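PDB 3KL2: putative isochorismatase from Streptomyces avermitilis, which is of unknown function but, as a member of the isochorismatase-like cysteine hydrolase family, probably acts as a hydrolase. Local coordinates for residues 32-37 and 79-84; 126-131 and 138-143; 152-157 and 177-182; 167-172 and 200-205. All blocks are in the same frame, centred on the assembly; numbering follows the deposited sequence.

The four contacts lie in one parallel six-stranded alpha/beta domain of strand order 3-2-1-4-5-6. Interactions 1 and 2 come first, in series. Interaction 1 joins the loops that follow strands 26-31 and 75-78; interaction 2, centred about 13 Å from it, runs from strand 126-127, outermost in this chain's sheet, to the start of helix 142-149, and the Glu32-Lys131 salt bridge ties the two together. Interaction 3 pairs strands 153-159 and 178-187. Interaction 4 packs helix 164-174, which connects those strands, on helix 191-205; its centre lies about 10 Å from that of interaction 3, and their segments alternate along the chain. Interactions 2, 3 and 4 reach other subunits, so core residues also take part in subunit contacts.

Interaction 1: residues 32-37 and 79-84; sequences EYQNEF and PITFAE
Gln34 reaches across to the backbone of Ile80 and joins two loops at the ends of neighbouring parallel strands, 26-31 and 75-78, of the alpha/beta sheet of the isochorismatase fold. Both ends of its amide are used: OE1 accepts the N-H of Ile80 at 2.9 Å, with the donor tilted from the carbonyl plane, while NE2 donates to Ile80 O at 2.7 Å in a nearly straight bond (168°) lying in the plane of the amide. Beyond CG the chain is extended (chi2 155°), which carries CD across Pro79 CB at 3.5 Å. A second bond from NE2 goes to Ala113 O. Glutamine suits the place because one group both gives and receives. An alanine here would probably leave the N-H and C=O of Ile80 without these mates and open a gap beside the Pro79 ring. Glu32 meets mainly the side chain of Ile80. Its aliphatic part covers the methyl: CG, set beside the backbone N (chi1 -79°), lies 3.6 Å from Ile80 CG2. The carboxylate is directed to Lys131 through OE1, and that same oxygen rests 3.5 Å from Ile80 CB.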
loop_
_atom_site.group_PDB
_atom_site.type_symbol
_atom_site.label_atom_id
_atom_site.label_comp_id
_atom_site.label_asym_id
_atom_site.label_seq_id
_atom_site.Cartn_x
_atom_site.Cartn_y
_atom_site.Cartn_z
ATOM N N GLU A 32 6.528 -9.722 17.270
ATOM C CA GLU A 32 7.112 -11.044 17.396
ATOM C C GLU A 32 7.646 -11.439 18.778
ATOM O O GLU A 32 8.669 -12.137 18.889
ATOM C CB GLU A 32 8.183 -11.213 16.325
ATOM C CG GLU A 32 7.526 -11.528 14.970
ATOM C CD GLU A 32 8.264 -10.964 13.803
ATOM O OE1 GLU A 32 7.561 -10.584 12.845
ATOM O OE2 GLU A 32 9.520 -10.878 13.867
ATOM N N TYR A 33 6.925 -11.070 19.836
ATOM C CA TYR A 33 7.288 -11.597 21.121
ATOM C C TYR A 33 6.796 -13.032 21.256
ATOM O O TYR A 33 5.960 -13.307 22.107
ATOM C CB TYR A 33 6.731 -10.744 22.219
ATOM C CG TYR A 33 7.430 -9.421 22.423
ATOM C CD1 TYR A 33 8.364 -9.242 23.427
ATOM C CD2 TYR A 33 7.119 -8.335 21.620
ATOM C CE1 TYR A 33 8.967 -7.983 23.640
ATOM C CE2 TYR A 33 7.726 -7.110 21.803
ATOM C CZ TYR A 33 8.630 -6.938 22.823
ATOM O OH TYR A 33 9.174 -5.692 22.964
ATOM N N GLN A 34 7.341 -13.924 20.414
ATOM C CA GLN A 34 6.947 -15.304 20.350
ATOM C C GLN A 34 8.057 -16.180 20.904
ATOM O O GLN A 34 9.222 -15.805 20.833
ATOM C CB GLN A 34 6.656 -15.727 18.900
ATOM C CG GLN A 34 5.357 -15.118 18.321
ATOM C CD GLN A 34 5.398 -15.033 16.850
ATOM O OE1 GLN A 34 5.924 -14.057 16.306
ATOM N NE2 GLN A 34 4.936 -16.083 16.175
ATOM N N ASN A 35 7.689 -17.363 21.405
ATOM C CA ASN A 35 8.621 -18.280 22.006
ATOM C C ASN A 35 9.837 -18.472 21.122
ATOM O O ASN A 35 10.959 -18.459 21.621
ATOM C CB ASN A 35 7.973 -19.646 22.331
ATOM C CG ASN A 35 6.967 -19.564 23.466
ATOM O OD1 ASN A 35 7.260 -18.991 24.520
ATOM N ND2 ASN A 35 5.749 -20.114 23.248
ATOM N N GLU A 36 9.615 -18.565 19.812
ATOM C CA GLU A 36 10.697 -18.848 18.867
ATOM C C GLU A 36 11.932 -17.951 19.071
ATOM O O GLU A 36 13.061 -18.385 18.807
ATOM C CB GLU A 36 10.202 -18.782 17.421
ATOM C CG GLU A 36 10.909 -19.774 16.527
ATOM C CD GLU A 36 10.320 -21.159 16.647
ATOM O OE1 GLU A 36 9.329 -21.410 15.917
ATOM O OE2 GLU A 36 10.854 -21.996 17.440
ATOM N N PHE A 37 11.704 -16.741 19.591
ATOM C CA PHE A 37 12.763 -15.768 19.897
ATOM C C PHE A 37 13.036 -15.644 21.388
ATOM O O PHE A 37 14.192 -15.603 21.816
ATOM C CB PHE A 37 12.335 -14.349 19.424
ATOM C CG PHE A 37 12.545 -14.069 17.968
ATOM C CD1 PHE A 37 13.756 -14.328 17.347
ATOM C CD2 PHE A 37 11.564 -13.436 17.239
ATOM C CE1 PHE A 37 13.962 -14.017 15.966
ATOM C CE2 PHE A 37 11.749 -13.114 15.870
ATOM C CZ PHE A 37 12.933 -13.404 15.243
ATOM N N PRO A 79 2.455 -11.104 15.831
ATOM C CA PRO A 79 3.207 -12.332 15.694
ATOM C C PRO A 79 3.329 -12.699 14.246
ATOM O O PRO A 79 2.490 -12.315 13.448
ATOM C CB PRO A 79 2.344 -13.352 16.447
ATOM C CG PRO A 79 0.959 -12.924 16.182
ATOM C CD PRO A 79 1.042 -11.368 16.115
ATOM N N ILE A 80 4.373 -13.416 13.885
ATOM C CA ILE A 80 4.495 -13.928 12.525
ATOM C C ILE A 80 4.266 -15.446 12.596
ATOM O O ILE A 80 4.772 -16.087 13.524
ATOM C CB ILE A 80 5.875 -13.543 11.956
ATOM C CG1 ILE A 80 6.018 -13.953 10.492
ATOM C CG2 ILE A 80 6.991 -14.207 12.702
ATOM C CD1 ILE A 80 7.456 -13.821 9.965
ATOM N N THR A 81 3.531 -16.029 11.647
ATOM C CA THR A 81 3.277 -17.478 11.631
ATOM C C THR A 81 3.203 -17.965 10.205
ATOM O O THR A 81 2.882 -17.152 9.338
ATOM C CB THR A 81 1.898 -17.808 12.228
ATOM O OG1 THR A 81 0.915 -17.233 11.378
ATOM C CG2 THR A 81 1.721 -17.269 13.610
ATOM N N PHE A 82 3.427 -19.262 9.950
ATOM C CA PHE A 82 3.320 -19.812 8.585
ATOM C C PHE A 82 2.567 -21.130 8.616
ATOM O O PHE A 82 2.819 -21.939 9.465
ATOM C CB PHE A 82 4.707 -19.989 7.879
ATOM C CG PHE A 82 5.522 -18.704 7.844
ATOM C CD1 PHE A 82 5.563 -17.921 6.703
ATOM C CD2 PHE A 82 6.173 -18.248 8.983
ATOM C CE1 PHE A 82 6.258 -16.718 6.678
ATOM C CE2 PHE A 82 6.893 -17.043 8.956
ATOM C CZ PHE A 82 6.924 -16.281 7.794
ATOM N N ALA A 83 1.619 -21.321 7.702
ATOM C CA ALA A 83 0.994 -22.606 7.536
ATOM C C ALA A 83 2.110 -23.624 7.304
ATOM O O ALA A 83 3.072 -23.340 6.602
ATOM C CB ALA A 83 0.009 -22.599 6.356
ATOM N N GLU A 84 1.978 -24.781 7.955
ATOM C CA GLU A 84 2.954 -25.861 7.889
ATOM C C GLU A 84 3.219 -26.259 6.452
ATOM O O GLU A 84 2.292 -26.416 5.686
ATOM C CB GLU A 84 2.431 -27.094 8.673
ATOM C CG GLU A 84 3.398 -28.271 8.877
ATOM C CD GLU A 84 2.749 -29.337 9.780
ATOM O OE1 GLU A 84 2.518 -29.020 10.985
ATOM O OE2 GLU A 84 2.422 -30.450 9.273
#

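Interaction 2: residues 126-131 and 138-143; sequences IVIEGK and ASTNLD
Thr140 OG1, which Ile128 CG2 touches at 3.5 Å, is gripped twice from its own side of the contact: it accepts the N-H of Leu142 at 3.0 Å in an ST turn and donates to Thr136 O. With OG1 set between the backbone N and the carbonyl carbon (chi1 81°), the methyl CG2 lies anti to the carbonyl carbon and packs 3.3 Å from Lys131 N. A threonine thus serves both needs, the hydroxyl shaping the turn before helix 142-149 and the methyl packing against the opposing backbone. Next along the chain, Asn141 reads the main chain of Glu129. Its OD1 accepts the N-H of Glu129 at 3.0 Å from a donor that stands above the carbonyl plane, and Asn141 N returns a weak bond to Glu129 O. ND2 goes to a water at 2.7 Å, which in turn donates to Val127 O, so the amide links to Glu129 directly and to Val127 through the water. Ile128 crosses Leu142 on the apolar side, CG1 lying 3.9 Å from Leu142 CD1. Gly130 lets the chains come close: a CB would run into Ser139 O, and at the positive phi of 110° it would also press on the carbonyl O of Glu129. Outside the contact, Glu129 OE1 forms salt bridges with Lys108 and Arg132 of the second subunit, whose Asn141 ND2 also binds Gly130 O. The chemistry implies a buried seam in which the Asn141 amide, a water and the Thr140 hydroxyl meet backbone polar groups, while the Glu129 carboxylate is paired with the second subunit.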
loop_
_atom_site.group_PDB
_atom_site.type_symbol
_atom_site.label_atom_id
_atom_site.label_comp_id
_atom_site.label_asym_id
_atom_site.label_seq_id
_atom_site.Cartn_x
_atom_site.Cartn_y
_atom_site.Cartn_z
ATOM N N ILE A 126 -5.448 -6.346 20.975
ATOM C CA ILE A 126 -5.647 -6.657 19.573
ATOM C C ILE A 126 -4.498 -7.543 19.133
ATOM O O ILE A 126 -3.352 -7.296 19.489
ATOM C CB ILE A 126 -5.725 -5.331 18.750
ATOM C CG1 ILE A 126 -7.021 -4.584 19.100
ATOM C CG2 ILE A 126 -5.597 -5.572 17.255
ATOM C CD1 ILE A 126 -6.981 -3.062 18.782
ATOM N N VAL A 127 -4.800 -8.595 18.401
ATOM C CA VAL A 127 -3.776 -9.464 17.842
ATOM C C VAL A 127 -3.851 -9.277 16.325
ATOM O O VAL A 127 -4.796 -9.721 15.685
ATOM C CB VAL A 127 -3.936 -10.955 18.296
ATOM C CG1 VAL A 127 -2.945 -11.898 17.594
ATOM C CG2 VAL A 127 -3.746 -11.091 19.831
ATOM N N ILE A 128 -2.860 -8.563 15.785
ATOM C CA ILE A 128 -2.726 -8.260 14.349
ATOM C C ILE A 128 -2.548 -9.531 13.559
ATOM O O ILE A 128 -1.774 -10.386 13.962
ATOM C CB ILE A 128 -1.472 -7.328 14.149
ATOM C CG1 ILE A 128 -1.713 -5.982 14.850
ATOM C CG2 ILE A 128 -1.104 -7.151 12.700
ATOM C CD1 ILE A 128 -3.154 -5.314 14.672
ATOM N N GLU A 129 -3.232 -9.658 12.438
ATOM C CA GLU A 129 -3.201 -10.870 11.644
ATOM C C GLU A 129 -2.623 -10.668 10.265
ATOM O O GLU A 129 -2.734 -9.596 9.675
ATOM C CB GLU A 129 -4.619 -11.382 11.412
ATOM C CG GLU A 129 -5.456 -11.671 12.679
ATOM C CD GLU A 129 -6.970 -11.830 12.360
ATOM O OE1 GLU A 129 -7.747 -11.981 13.321
ATOM O OE2 GLU A 129 -7.395 -11.807 11.162
ATOM N N GLY A 130 -2.088 -11.733 9.712
ATOM C CA GLY A 130 -1.589 -11.719 8.380
ATOM C C GLY A 130 -0.059 -11.821 8.275
ATOM O O GLY A 130 0.420 -12.242 7.219
ATOM N N LYS A 131 0.685 -11.437 9.330
ATOM C CA LYS A 131 2.129 -11.223 9.181
ATOM C C LYS A 131 2.848 -12.424 8.589
ATOM O O LYS A 131 2.823 -13.496 9.159
ATOM C CB LYS A 131 2.858 -10.850 10.478
ATOM C CG LYS A 131 4.303 -10.258 10.230
ATOM C CD LYS A 131 4.795 -9.512 11.483
ATOM C CE LYS A 131 6.056 -8.605 11.293
ATOM N NZ LYS A 131 7.193 -9.267 10.567
ATOM N N ALA A 138 3.230 -4.512 5.797
ATOM C CA ALA A 138 3.156 -5.076 4.399
ATOM C C ALA A 138 2.239 -6.300 4.202
ATOM O O ALA A 138 1.883 -6.607 3.089
ATOM C CB ALA A 138 4.574 -5.410 3.847
ATOM N N SER A 139 1.948 -7.073 5.224
ATOM C CA SER A 139 1.089 -8.250 5.009
ATOM C C SER A 139 0.007 -8.448 6.100
ATOM O O SER A 139 -0.497 -9.548 6.245
ATOM C CB SER A 139 1.958 -9.509 4.888
ATOM O OG SER A 139 2.793 -9.649 6.034
ATOM N N THR A 140 -0.328 -7.400 6.861
ATOM C CA THR A 140 -1.302 -7.478 7.902
ATOM C C THR A 140 -2.378 -6.387 7.839
ATOM O O THR A 140 -2.350 -5.519 6.978
ATOM C CB THR A 140 -0.620 -7.345 9.254
ATOM O OG1 THR A 140 -0.365 -5.963 9.533
ATOM C CG2 THR A 140 0.627 -8.162 9.292
ATOM N N ASN A 141 -3.306 -6.447 8.817
ATOM C CA ASN A 141 -4.350 -5.446 9.059
ATOM C C ASN A 141 -3.933 -4.311 9.975
ATOM O O ASN A 141 -4.779 -3.568 10.485
ATOM C CB ASN A 141 -5.625 -6.094 9.622
ATOM C CG ASN A 141 -5.394 -6.931 10.899
ATOM O OD1 ASN A 141 -4.301 -7.015 11.410
ATOM N ND2 ASN A 141 -6.439 -7.563 11.378
ATOM N N LEU A 142 -2.639 -4.167 10.200
ATOM C CA LEU A 142 -2.187 -3.138 11.120
ATOM C C LEU A 142 -2.598 -1.736 10.716
ATOM O O LEU A 142 -3.149 -0.996 11.559
ATOM C CB LEU A 142 -0.671 -3.160 11.282
ATOM C CG LEU A 142 -0.143 -2.106 12.296
ATOM C CD1 LEU A 142 -0.711 -2.374 13.651
ATOM C CD2 LEU A 142 1.407 -2.066 12.357
ATOM N N ASP A 143 -2.281 -1.342 9.480
ATOM C CA ASP A 143 -2.627 -0.008 8.994
ATOM C C ASP A 143 -4.131 0.259 9.066
ATOM O O ASP A 143 -4.563 1.320 9.580
ATOM C CB ASP A 143 -2.239 0.160 7.542
ATOM C CG ASP A 143 -2.029 1.611 7.158
ATOM O OD1 ASP A 143 -1.986 2.496 8.043
ATOM O OD2 ASP A 143 -1.807 1.838 5.965
HETATM O O HOH W 1 -6.419 -8.330 13.973
#

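Interaction 3: residues 152-157 and 177-182; sequences DTIVLG and FRVITL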
loop_
_atom_site.group_PDB
_atom_site.type_symbol
_atom_site.label_atom_id
_atom_site.label_comp_id
_atom_site.label_asym_id
_atom_site.label_seq_id
_atom_site.Cartn_x
_atom_site.Cartn_y
_atom_site.Cartn_z
ATOM N N ASP A 152 -2.563 7.869 15.766
ATOM C CA ASP A 152 -1.520 8.492 14.980
ATOM C C ASP A 152 -0.164 8.483 15.719
ATOM O O ASP A 152 0.726 9.241 15.367
ATOM C CB ASP A 152 -1.934 9.912 14.631
ATOM C CG ASP A 152 -2.027 10.787 15.847
ATOM O OD1 ASP A 152 -1.274 10.547 16.801
ATOM O OD2 ASP A 152 -2.847 11.709 15.863
ATOM N N THR A 153 -0.020 7.655 16.744
ATOM C CA THR A 153 1.263 7.471 17.402
ATOM C C THR A 153 1.443 6.016 17.777
ATOM O O THR A 153 0.713 5.523 18.621
ATOM C CB THR A 153 1.361 8.294 18.724
ATOM O OG1 THR A 153 1.250 9.684 18.435
ATOM C CG2 THR A 153 2.691 8.051 19.419
ATOM N N ILE A 154 2.448 5.352 17.213
ATOM C CA ILE A 154 2.710 3.948 17.549
ATOM C C ILE A 154 4.045 3.841 18.307
ATOM O O ILE A 154 5.059 4.421 17.894
ATOM C CB ILE A 154 2.673 3.006 16.269
ATOM C CG1 ILE A 154 3.716 3.403 15.219
ATOM C CG2 ILE A 154 1.332 3.094 15.595
ATOM C CD1 ILE A 154 3.688 2.521 13.880
ATOM N N VAL A 155 4.014 3.130 19.444
ATOM C CA VAL A 155 5.188 2.842 20.258
ATOM C C VAL A 155 5.624 1.428 19.969
ATOM O O VAL A 155 4.843 0.524 20.104
ATOM C CB VAL A 155 4.866 2.952 21.765
ATOM C CG1 VAL A 155 6.085 2.644 22.559
ATOM C CG2 VAL A 155 4.293 4.337 22.103
ATOM N N LEU A 156 6.867 1.237 19.547
ATOM C CA LEU A 156 7.305 -0.040 18.929
ATOM C C LEU A 156 8.306 -0.720 19.784
ATOM O O LEU A 156 9.220 -0.067 20.323
ATOM C CB LEU A 156 8.020 0.182 17.620
ATOM C CG LEU A 156 7.232 0.453 16.371
ATOM C CD1 LEU A 156 8.231 0.462 15.228
ATOM C CD2 LEU A 156 6.133 -0.662 16.160
ATOM N N GLY A 157 8.168 -2.040 19.825
ATOM C CA GLY A 157 9.071 -2.904 20.515
ATOM C C GLY A 157 9.081 -4.249 19.824
ATOM O O GLY A 157 8.164 -4.540 19.038
ATOM N N PHE A 177 2.504 8.305 10.705
ATOM C CA PHE A 177 2.508 8.039 12.134
ATOM C C PHE A 177 3.694 8.700 12.820
ATOM O O PHE A 177 4.745 8.834 12.253
ATOM C CB PHE A 177 2.544 6.508 12.407
ATOM C CG PHE A 177 1.336 5.764 11.877
ATOM C CD1 PHE A 177 0.115 5.836 12.527
ATOM C CD2 PHE A 177 1.412 5.014 10.727
ATOM C CE1 PHE A 177 -0.990 5.181 12.067
ATOM C CE2 PHE A 177 0.307 4.321 10.266
ATOM C CZ PHE A 177 -0.893 4.398 10.946
ATOM N N ARG A 178 3.480 9.178 14.033
ATOM C CA ARG A 178 4.545 9.507 14.924
ATOM C C ARG A 178 5.018 8.167 15.514
ATOM O O ARG A 178 4.357 7.598 16.403
ATOM C CB ARG A 178 4.051 10.416 16.048
ATOM C CG ARG A 178 5.143 10.626 17.074
ATOM C CD ARG A 178 4.817 11.672 18.070
ATOM N NE ARG A 178 3.647 11.339 18.876
ATOM C CZ ARG A 178 3.397 11.877 20.060
ATOM N NH1 ARG A 178 4.226 12.780 20.554
ATOM N NH2 ARG A 178 2.334 11.514 20.757
ATOM N N VAL A 179 6.121 7.645 14.988
ATOM C CA VAL A 179 6.713 6.410 15.517
ATOM C C VAL A 179 7.640 6.669 16.716
ATOM O O VAL A 179 8.513 7.505 16.658
ATOM C CB VAL A 179 7.521 5.699 14.426
ATOM C CG1 VAL A 179 7.913 4.320 14.887
ATOM C CG2 VAL A 179 6.690 5.659 13.109
ATOM N N ILE A 180 7.449 5.941 17.791
ATOM C CA ILE A 180 8.360 5.966 18.927
ATOM C C ILE A 180 8.948 4.557 19.002
ATOM O O ILE A 180 8.195 3.582 19.007
ATOM C CB ILE A 180 7.608 6.268 20.222
ATOM C CG1 ILE A 180 7.138 7.713 20.244
ATOM C CG2 ILE A 180 8.473 6.009 21.445
ATOM C CD1 ILE A 180 6.072 7.939 21.291
ATOM N N THR A 181 10.278 4.454 18.982
ATOM C CA THR A 181 10.962 3.167 19.165
ATOM C C THR A 181 11.479 3.079 20.578
ATOM O O THR A 181 12.075 4.020 21.068
ATOM C CB THR A 181 12.143 2.957 18.194
ATOM O OG1 THR A 181 13.005 4.101 18.222
ATOM C CG2 THR A 181 11.620 2.736 16.763
ATOM N N LEU A 182 11.225 1.941 21.207
ATOM C CA LEU A 182 11.633 1.645 22.542
ATOM C C LEU A 182 13.029 1.036 22.471
ATOM O O LEU A 182 13.186 -0.191 22.215
ATOM C CB LEU A 182 10.664 0.668 23.200
ATOM C CG LEU A 182 9.266 1.184 23.603
ATOM C CD1 LEU A 182 8.320 0.039 23.830
ATOM C CD2 LEU A 182 9.349 2.040 24.855
#
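Thr153 and Arg178 begin a ladder of parallel strands, 153-157 beside 178-182, the two strands of a beta-alpha-beta crossover through helix 164-174. Five backbone bonds, among them Ile180 N to Ile154 O at 2.8 Å, hold it. On the face carrying Thr153, Val155 and Ile180, the tip of Ile180 is the bump: its CD1 settles into the notch formed by Thr153 CG2 (3.9 Å) and Val155 CG2 (4.1 Å). Val155, lying alongside Ile180, sends its other methyl, CG1, into the fork of Leu182, 3.7 Å from CG. On the reverse face Leu156 crosses Val179 obliquely, CD1 3.9 Å from CG1, and Met169 of the connecting helix covers both. Branched residues suit this side-by-side interlocking across the ladder because each offers two methyls. The rim of the Phe177 ring meets Asp152 CA. An alanine in place of Thr153 would probably cost the Arg178 guanidinium one of its oxygens (NH2 also bonds Glu20 O) and open a gap beside Ile180 CD1. Thr153 OG1 is held three ways: it donates to Asp152 OD1, while Arg178, its chain bent at chi3 (63°), comes side-on in the guanidinium plane, NE at 2.9 Å and NH2 at 3.1 Å from OG1.

Interaction 4: residues 167-172 and 200-205; sequences STMRTG and YDFPMF
Arg170 and Phe205 meet where two helices of the alpha/beta fold, 164-174 and 191-205, pack side by side over the sheet; the axes of segments 167-172 and 200-205 run 25° apart with a closest approach of 9.6 Å. From CB the arginine chain turns so that CG stands beside the backbone N (chi1 -70°) and sits over the centre of the Phe205 ring, 3.8 Å from its centroid, a CH-pi contact. CD continues the extended chain to NE, which comes within 3.9 Å of Phe205 CE2. CZ follows at 3.5 Å from the same atom, so that CE2 lies over one face of the guanidinium, the two planes being 44° apart. NH1 closes on the ring at 3.4 Å from CE2 and bonds Ser167 OG of the third subunit. NH2 bonds Asn162 O of that subunit and forms a salt bridge with Glu166 of its own helix; its ion pair with Asp201 OD1 is long, 3.8 Å, and the carboxylate is turned well out of the guanidinium plane. An arginine suits the place because its CG methylene can lie over a phenyl ring while the guanidinium tip serves the subunit interface. Met169, one residue before, packs against both Phe202 and Phe205. Its side chain runs at about a right angle to both phenylalanines, CG packing against Phe205 CB, and unbranched, flexible methionine can bend at chi3 to bring CE between Phe202 CD2 and Phe205 CB. Its sulfur makes a Met-aromatic contact: SD stands over the face of the Phe202 ring, 3.6 Å from CD2.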
loop_
_atom_site.group_PDB
_atom_site.type_symbol
_atom_site.label_atom_id
_atom_site.label_comp_id
_atom_site.label_asym_id
_atom_site.label_seq_id
_atom_site.Cartn_x
_atom_site.Cartn_y
_atom_site.Cartn_z
ATOM N N SER A 167 11.908 -2.268 9.773
ATOM C CA SER A 167 11.050 -2.182 8.588
ATOM C C SER A 167 9.698 -1.535 8.900
ATOM O O SER A 167 9.206 -0.704 8.134
ATOM C CB SER A 167 10.816 -3.525 7.989
ATOM O OG SER A 167 11.974 -3.949 7.368
ATOM N N THR A 168 9.128 -1.925 10.036
ATOM C CA THR A 168 7.913 -1.362 10.513
ATOM C C THR A 168 8.026 0.126 10.860
ATOM O O THR A 168 7.104 0.870 10.656
ATOM C CB THR A 168 7.484 -2.136 11.739
ATOM O OG1 THR A 168 7.309 -3.517 11.377
ATOM C CG2 THR A 168 6.164 -1.532 12.363
ATOM N N MET A 169 9.112 0.533 11.486
ATOM C CA MET A 169 9.439 1.945 11.731
ATOM C C MET A 169 9.510 2.741 10.416
ATOM O O MET A 169 8.943 3.818 10.275
ATOM C CB MET A 169 10.801 1.990 12.397
ATOM C CG MET A 169 11.306 3.410 12.856
ATOM S SD MET A 169 13.014 3.302 13.421
ATOM C CE MET A 169 13.850 2.655 11.990
ATOM N N ARG A 170 10.205 2.200 9.423
ATOM C CA ARG A 170 10.351 2.937 8.175
ATOM C C ARG A 170 8.984 3.203 7.530
ATOM O O ARG A 170 8.624 4.359 7.215
ATOM C CB ARG A 170 11.323 2.233 7.251
ATOM C CG ARG A 170 12.745 2.311 7.742
ATOM C CD ARG A 170 13.686 1.353 6.987
ATOM N NE ARG A 170 15.072 1.526 7.444
ATOM C CZ ARG A 170 15.997 2.254 6.824
ATOM N NH1 ARG A 170 15.743 2.862 5.654
ATOM N NH2 ARG A 170 17.211 2.340 7.364
ATOM N N THR A 171 8.199 2.148 7.406
ATOM C CA THR A 171 6.900 2.243 6.783
ATOM C C THR A 171 5.963 3.092 7.670
ATOM O O THR A 171 5.218 3.924 7.172
ATOM C CB THR A 171 6.347 0.818 6.414
ATOM O OG1 THR A 171 7.289 0.179 5.553
ATOM C CG2 THR A 171 4.958 0.833 5.680
ATOM N N GLY A 172 6.006 2.903 8.965
ATOM C CA GLY A 172 5.232 3.750 9.885
ATOM C C GLY A 172 5.443 5.219 9.622
ATOM O O GLY A 172 4.488 6.051 9.584
ATOM N N TYR A 200 22.099 5.070 14.414
ATOM C CA TYR A 200 22.150 5.633 13.080
ATOM C C TYR A 200 20.754 5.721 12.415
ATOM O O TYR A 200 20.361 6.799 11.981
ATOM C CB TYR A 200 23.048 4.768 12.195
ATOM C CG TYR A 200 24.522 4.639 12.622
ATOM C CD1 TYR A 200 25.072 5.451 13.630
ATOM C CD2 TYR A 200 25.373 3.731 11.964
ATOM C CE1 TYR A 200 26.399 5.351 13.993
ATOM C CE2 TYR A 200 26.714 3.636 12.308
ATOM C CZ TYR A 200 27.230 4.447 13.336
ATOM O OH TYR A 200 28.573 4.368 13.711
ATOM N N ASP A 201 20.031 4.594 12.349
ATOM C CA ASP A 201 18.770 4.469 11.604
ATOM C C ASP A 201 17.536 4.986 12.379
ATOM O O ASP A 201 16.740 5.764 11.858
ATOM C CB ASP A 201 18.518 2.998 11.238
ATOM C CG ASP A 201 19.536 2.432 10.235
ATOM O OD1 ASP A 201 20.168 3.200 9.504
ATOM O OD2 ASP A 201 19.681 1.187 10.169
ATOM N N PHE A 202 17.388 4.565 13.631
ATOM C CA PHE A 202 16.217 4.915 14.393
ATOM C C PHE A 202 15.875 6.411 14.438
ATOM O O PHE A 202 14.693 6.717 14.388
ATOM C CB PHE A 202 16.270 4.371 15.812
ATOM C CG PHE A 202 15.880 2.914 15.944
ATOM C CD1 PHE A 202 15.355 2.439 17.143
ATOM C CD2 PHE A 202 16.077 2.014 14.924
ATOM C CE1 PHE A 202 15.019 1.109 17.291
ATOM C CE2 PHE A 202 15.740 0.683 15.083
ATOM C CZ PHE A 202 15.205 0.240 16.253
ATOM N N PRO A 203 16.862 7.323 14.548
ATOM C CA PRO A 203 16.518 8.766 14.615
ATOM C C PRO A 203 16.049 9.431 13.307
ATOM O O PRO A 203 15.473 10.523 13.341
ATOM C CB PRO A 203 17.825 9.439 15.096
ATOM C CG PRO A 203 18.616 8.322 15.765
ATOM C CD PRO A 203 18.255 7.078 14.986
ATOM N N MET A 204 16.312 8.774 12.179
ATOM C CA MET A 204 15.831 9.225 10.881
ATOM C C MET A 204 14.333 8.925 10.711
ATOM O O MET A 204 13.675 9.552 9.898
ATOM C CB MET A 204 16.577 8.502 9.746
ATOM C CG MET A 204 18.098 8.808 9.514
ATOM S SD MET A 204 18.712 7.748 8.138
ATOM C CE MET A 204 20.112 8.757 7.632
ATOM N N PHE A 205 13.810 7.925 11.407
ATOM C CA PHE A 205 12.452 7.453 11.149
ATOM C C PHE A 205 11.597 7.460 12.391
ATOM O O PHE A 205 10.434 7.086 12.318
ATOM C CB PHE A 205 12.484 6.041 10.565
ATOM C CG PHE A 205 13.152 5.964 9.226
ATOM C CD1 PHE A 205 12.492 6.396 8.085
ATOM C CD2 PHE A 205 14.454 5.509 9.099
ATOM C CE1 PHE A 205 13.114 6.355 6.812
ATOM C CE2 PHE A 205 15.072 5.434 7.828
ATOM C CZ PHE A 205 14.391 5.866 6.687
#